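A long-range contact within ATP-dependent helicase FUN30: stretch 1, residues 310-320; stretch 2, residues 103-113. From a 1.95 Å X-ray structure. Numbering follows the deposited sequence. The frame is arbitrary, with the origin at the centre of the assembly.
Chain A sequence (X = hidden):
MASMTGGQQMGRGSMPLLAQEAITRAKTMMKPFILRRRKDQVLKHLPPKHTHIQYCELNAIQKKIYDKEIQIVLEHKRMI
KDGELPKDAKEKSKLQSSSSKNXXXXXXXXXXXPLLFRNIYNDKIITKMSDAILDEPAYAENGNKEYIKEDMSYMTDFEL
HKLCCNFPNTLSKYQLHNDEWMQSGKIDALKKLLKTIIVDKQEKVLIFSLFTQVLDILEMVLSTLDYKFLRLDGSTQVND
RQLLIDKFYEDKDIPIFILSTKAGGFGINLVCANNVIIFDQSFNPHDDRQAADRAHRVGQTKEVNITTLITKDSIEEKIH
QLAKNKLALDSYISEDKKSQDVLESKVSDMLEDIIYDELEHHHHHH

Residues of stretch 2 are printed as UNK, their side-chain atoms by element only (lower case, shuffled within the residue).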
# COMPACT_ATOMS: atom_id res chain seq x y z
N ILE A 310 -11.17 -2.72 4.62
CA ILE A 310 -10.83 -4.11 4.89
C ILE A 310 -11.32 -4.97 3.74
O ILE A 310 -12.52 -5.00 3.45
CB ILE A 310 -11.44 -4.61 6.21
CG1 ILE A 310 -10.81 -3.85 7.38
CG2 ILE A 310 -11.23 -6.13 6.36
CD1 ILE A 310 -11.08 -4.47 8.75
N THR A 311 -10.39 -5.65 3.06
CA THR A 311 -10.75 -6.56 2.00
C THR A 311 -11.29 -7.86 2.59
O THR A 311 -10.63 -8.51 3.42
CB THR A 311 -9.56 -6.83 1.08
OG1 THR A 311 -9.25 -5.63 0.36
CG2 THR A 311 -9.91 -7.94 0.09
N LYS A 312 -12.51 -8.22 2.18
CA LYS A 312 -13.15 -9.44 2.66
C LYS A 312 -12.50 -10.66 2.02
O LYS A 312 -12.01 -10.61 0.89
CB LYS A 312 -14.64 -9.43 2.30
CG LYS A 312 -15.59 -9.24 3.48
CD LYS A 312 -17.03 -9.13 2.97
CE LYS A 312 -18.04 -9.57 4.01
NZ LYS A 312 -19.40 -9.72 3.41
N ASP A 313 -12.52 -11.77 2.77
CA ASP A 313 -11.95 -13.04 2.29
C ASP A 313 -10.44 -12.89 2.06
O ASP A 313 -9.89 -13.37 1.07
CB ASP A 313 -12.67 -13.51 1.02
CG ASP A 313 -12.32 -14.96 0.62
OD1 ASP A 313 -11.93 -15.78 1.50
OD2 ASP A 313 -12.45 -15.27 -0.59
N SER A 314 -9.78 -12.18 2.97
CA SER A 314 -8.37 -11.87 2.83
C SER A 314 -7.73 -11.85 4.21
O SER A 314 -8.40 -11.79 5.24
CB SER A 314 -8.15 -10.52 2.14
OG SER A 314 -8.09 -9.48 3.10
N ILE A 315 -6.40 -11.86 4.19
CA ILE A 315 -5.60 -11.79 5.41
C ILE A 315 -5.93 -10.56 6.25
O ILE A 315 -5.67 -10.55 7.46
CB ILE A 315 -4.11 -11.82 5.02
CG1 ILE A 315 -3.23 -11.93 6.26
CG2 ILE A 315 -3.78 -10.60 4.18
CD1 ILE A 315 -1.79 -12.25 5.93
N GLU A 316 -6.48 -9.51 5.64
CA GLU A 316 -6.82 -8.31 6.40
C GLU A 316 -7.88 -8.60 7.45
O GLU A 316 -7.88 -7.98 8.52
CB GLU A 316 -7.29 -7.20 5.46
CG GLU A 316 -6.16 -6.64 4.57
CD GLU A 316 -6.54 -5.35 3.84
OE1 GLU A 316 -7.74 -5.14 3.57
OE2 GLU A 316 -5.63 -4.53 3.57
N GLU A 317 -8.79 -9.54 7.17
CA GLU A 317 -9.74 -9.97 8.19
C GLU A 317 -9.02 -10.61 9.38
O GLU A 317 -9.34 -10.31 10.53
CB GLU A 317 -10.76 -10.92 7.58
CG GLU A 317 -11.68 -10.24 6.57
CD GLU A 317 -12.82 -11.13 6.07
OE1 GLU A 317 -12.58 -12.03 5.24
OE2 GLU A 317 -13.96 -10.95 6.54
N LYS A 318 -8.02 -11.47 9.11
CA LYS A 318 -7.26 -12.08 10.19
C LYS A 318 -6.48 -11.04 10.98
O LYS A 318 -6.37 -11.13 12.21
CB LYS A 318 -6.30 -13.13 9.63
CG LYS A 318 -6.98 -14.24 8.87
CD LYS A 318 -8.02 -14.88 9.74
CE LYS A 318 -9.20 -15.38 8.93
NZ LYS A 318 -10.24 -15.95 9.84
N ILE A 319 -5.92 -10.05 10.29
CA ILE A 319 -5.18 -9.01 10.99
C ILE A 319 -6.11 -8.16 11.86
O ILE A 319 -5.76 -7.78 12.98
CB ILE A 319 -4.39 -8.16 9.97
CG1 ILE A 319 -3.22 -9.00 9.43
CG2 ILE A 319 -3.89 -6.84 10.59
CD1 ILE A 319 -2.44 -8.34 8.32
N HIS A 320 -7.32 -7.88 11.37
CA HIS A 320 -8.28 -7.13 12.18
C HIS A 320 -8.65 -7.89 13.45
O HIS A 320 -8.77 -7.30 14.52
CB HIS A 320 -9.54 -6.84 11.35
CG HIS A 320 -10.54 -5.96 12.04
ND1 HIS A 320 -10.20 -4.77 12.65
CD2 HIS A 320 -11.87 -6.10 12.22
CE1 HIS A 320 -11.28 -4.22 13.18
NE2 HIS A 320 -12.31 -5.01 12.93
N UNK A 103 5.61 -14.07 2.72
CA UNK A 103 4.36 -14.56 2.15
C UNK A 103 3.16 -13.80 2.71
O UNK A 103 2.26 -13.42 1.97
c UNK A 103 4.98 -18.42 2.16
c UNK A 103 4.20 -16.06 2.39
c UNK A 103 4.68 -16.99 0.12
c UNK A 103 5.08 -17.01 1.58
N UNK A 104 3.14 -13.61 4.03
CA UNK A 104 2.15 -12.73 4.66
C UNK A 104 2.21 -11.33 4.06
O UNK A 104 1.18 -10.67 3.86
c UNK A 104 2.36 -12.70 6.19
c UNK A 104 1.56 -11.58 6.85
c UNK A 104 2.04 -14.07 6.83
c UNK A 104 0.76 -14.67 6.41
N UNK A 105 3.42 -10.85 3.78
CA UNK A 105 3.55 -9.53 3.18
C UNK A 105 2.92 -9.48 1.80
O UNK A 105 2.22 -8.53 1.45
c UNK A 105 5.03 -9.13 3.10
c UNK A 105 6.03 -6.04 4.24
s UNK A 105 4.55 -6.47 3.32
c UNK A 105 5.22 -7.83 2.35
N UNK A 106 3.16 -10.52 0.99
CA UNK A 106 2.58 -10.58 -0.34
C UNK A 106 1.05 -10.65 -0.28
O UNK A 106 0.37 -10.03 -1.11
c UNK A 106 3.14 -11.79 -1.10
N UNK A 107 0.49 -11.41 0.67
CA UNK A 107 -0.97 -11.45 0.80
C UNK A 107 -1.52 -10.08 1.17
O UNK A 107 -2.58 -9.67 0.67
c UNK A 107 -1.82 -14.48 0.33
c UNK A 107 -1.09 -13.97 1.56
c UNK A 107 -1.40 -12.49 1.84
c UNK A 107 -1.41 -14.81 2.77
N UNK A 108 -0.83 -9.37 2.07
CA UNK A 108 -1.27 -8.03 2.44
C UNK A 108 -1.30 -7.11 1.22
O UNK A 108 -2.29 -6.41 0.99
n UNK A 108 0.23 -6.29 6.22
n UNK A 108 2.15 -6.09 7.47
c UNK A 108 -0.49 -8.23 4.86
c UNK A 108 0.44 -7.71 5.94
n UNK A 108 0.82 -4.25 7.12
c UNK A 108 1.06 -5.55 6.94
c UNK A 108 -0.36 -7.46 3.54
N UNK A 109 -0.23 -7.12 0.42
CA UNK A 109 -0.18 -6.28 -0.77
C UNK A 109 -1.25 -6.65 -1.79
O UNK A 109 -1.84 -5.78 -2.43
c UNK A 109 3.67 -5.97 -1.11
n UNK A 109 6.06 -5.40 -0.95
c UNK A 109 1.21 -6.37 -1.40
c UNK A 109 2.27 -5.69 -0.56
c UNK A 109 4.70 -5.07 -0.45
N UNK A 110 -1.51 -7.95 -1.96
CA UNK A 110 -2.53 -8.36 -2.92
C UNK A 110 -3.93 -7.90 -2.48
O UNK A 110 -4.77 -7.60 -3.32
c UNK A 110 -2.49 -9.88 -3.12
N UNK A 111 -4.17 -7.83 -1.17
CA UNK A 111 -5.42 -7.26 -0.67
C UNK A 111 -5.56 -5.76 -0.97
O UNK A 111 -6.66 -5.22 -0.84
o UNK A 111 -5.27 -8.81 1.22
c UNK A 111 -5.52 -7.46 0.85
N UNK A 112 -4.46 -5.08 -1.32
CA UNK A 112 -4.45 -3.63 -1.53
C UNK A 112 -4.54 -3.23 -2.99
O UNK A 112 -5.41 -2.42 -3.36
c UNK A 112 -3.06 -3.26 0.57
c UNK A 112 -3.17 -3.02 -0.92
c UNK A 112 -4.29 -2.68 1.27
c UNK A 112 -1.75 -2.71 1.16
N UNK A 113 -3.64 -3.74 -3.84
CA UNK A 113 -3.56 -3.25 -5.21
C UNK A 113 -2.71 -4.15 -6.11
O UNK A 113 -1.58 -4.50 -5.75
c UNK A 113 -2.98 -1.83 -5.22
c UNK A 113 -4.27 0.05 -6.46
n UNK A 113 -4.40 0.36 -7.79
c UNK A 113 -3.67 -0.48 -8.51
n UNK A 113 -3.09 -1.34 -7.68
c UNK A 113 -3.45 -1.03 -6.39
O HOH W 1 -3.25 -5.40 3.43

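Position 103 carries four carbons, forked at the second, and reaches nothing on stretch 1; it is Leu103, immediately before the first residue in contact. Position 104 also has four carbons, but the fork comes at the first, with one arm two carbons long. That beta-branching makes it Ile104. Its CA-to-CB bond runs sideways to stretch 1, yet CG2 lies 3.5 Å from CD1 of Ile315, an apolar touch between the short arm of Ile104 and the end of the long arm of Ile315.

At 105 an unbranched run of two carbons, a sulfur and a last carbon can only be methionine. Met105 points away and takes no part. Position 106 has a single carbon, so Ala106, again out of reach. These two turn with the helix onto a side that stretch 1 does not cover.

Position 107 shows four carbons forked at the second and aims toward stretch 1, where its CB sits 3.8 Å from CG2 of Ile315. It is Leu107. Position 108 has three carbons, a nitrogen, then a carbon bearing two more nitrogens: the guanidinium of Arg108. The contact uses its aliphatic part and its backbone rather than its charge, with CD 3.8 Å from CD1 of Ile319 and the backbone N 3.8 Å from CG2 of Ile315. No salt bridge joins it to stretch 1.

Position 109 has four carbons in a row ending in nitrogen, with nothing on stretch 1 in reach; it is Lys109, whose CA-to-CB bond points away. One carbon at 110 gives Ala110, buried but without contact here.

Position 111 has one carbon and then one oxygen, and the pair is packed among Thr311, Ser314, Ile315 and Glu316. This is Ser111. Its OG donates back to O of Leu107 at 2.9 Å, turning the hydroxyl back onto the preceding turn of its own helix, while its CB lies 3.8 Å from CD of Glu316. So small a side chain lets the backbones come close: the CA atoms of Thr311 and Ser111 are 6.0 Å apart.

Position 112, four carbons forked at the second, is Leu112. Its CA-to-CB bond points away, but the end returns, bringing CD2 to 3.2 Å from OE2 of Glu316. Position 113 has one carbon and a five-membered ring of three carbons and two nitrogens, hence His113, beyond reach.

The contact pairs a hydrophobic peg with a polar latch. Ile315, the residue of stretch 1 most covered by stretch 2, settles against Ile104, Leu107, Arg108 and Ser111, while the helix axes cross at -108° and approach to 10.0 Å. At the latch, OG1 of Thr311 donates to the backbone O of Ser111 at 2.9 Å. Glu316 helps order this corner: its OE1 accepts from N of Thr311 at 2.7 Å, and a water donates both to its OE2 at 2.5 Å and to O of Arg108 at 2.8 Å. Ser314 caps the helix, its OG accepting from N of Glu316 at 3.0 Å. The rule to read is a small residue at the close approach, with a branched aliphatic one beside it.

Stretch 2, residues 103-113: LIMALRKASLH
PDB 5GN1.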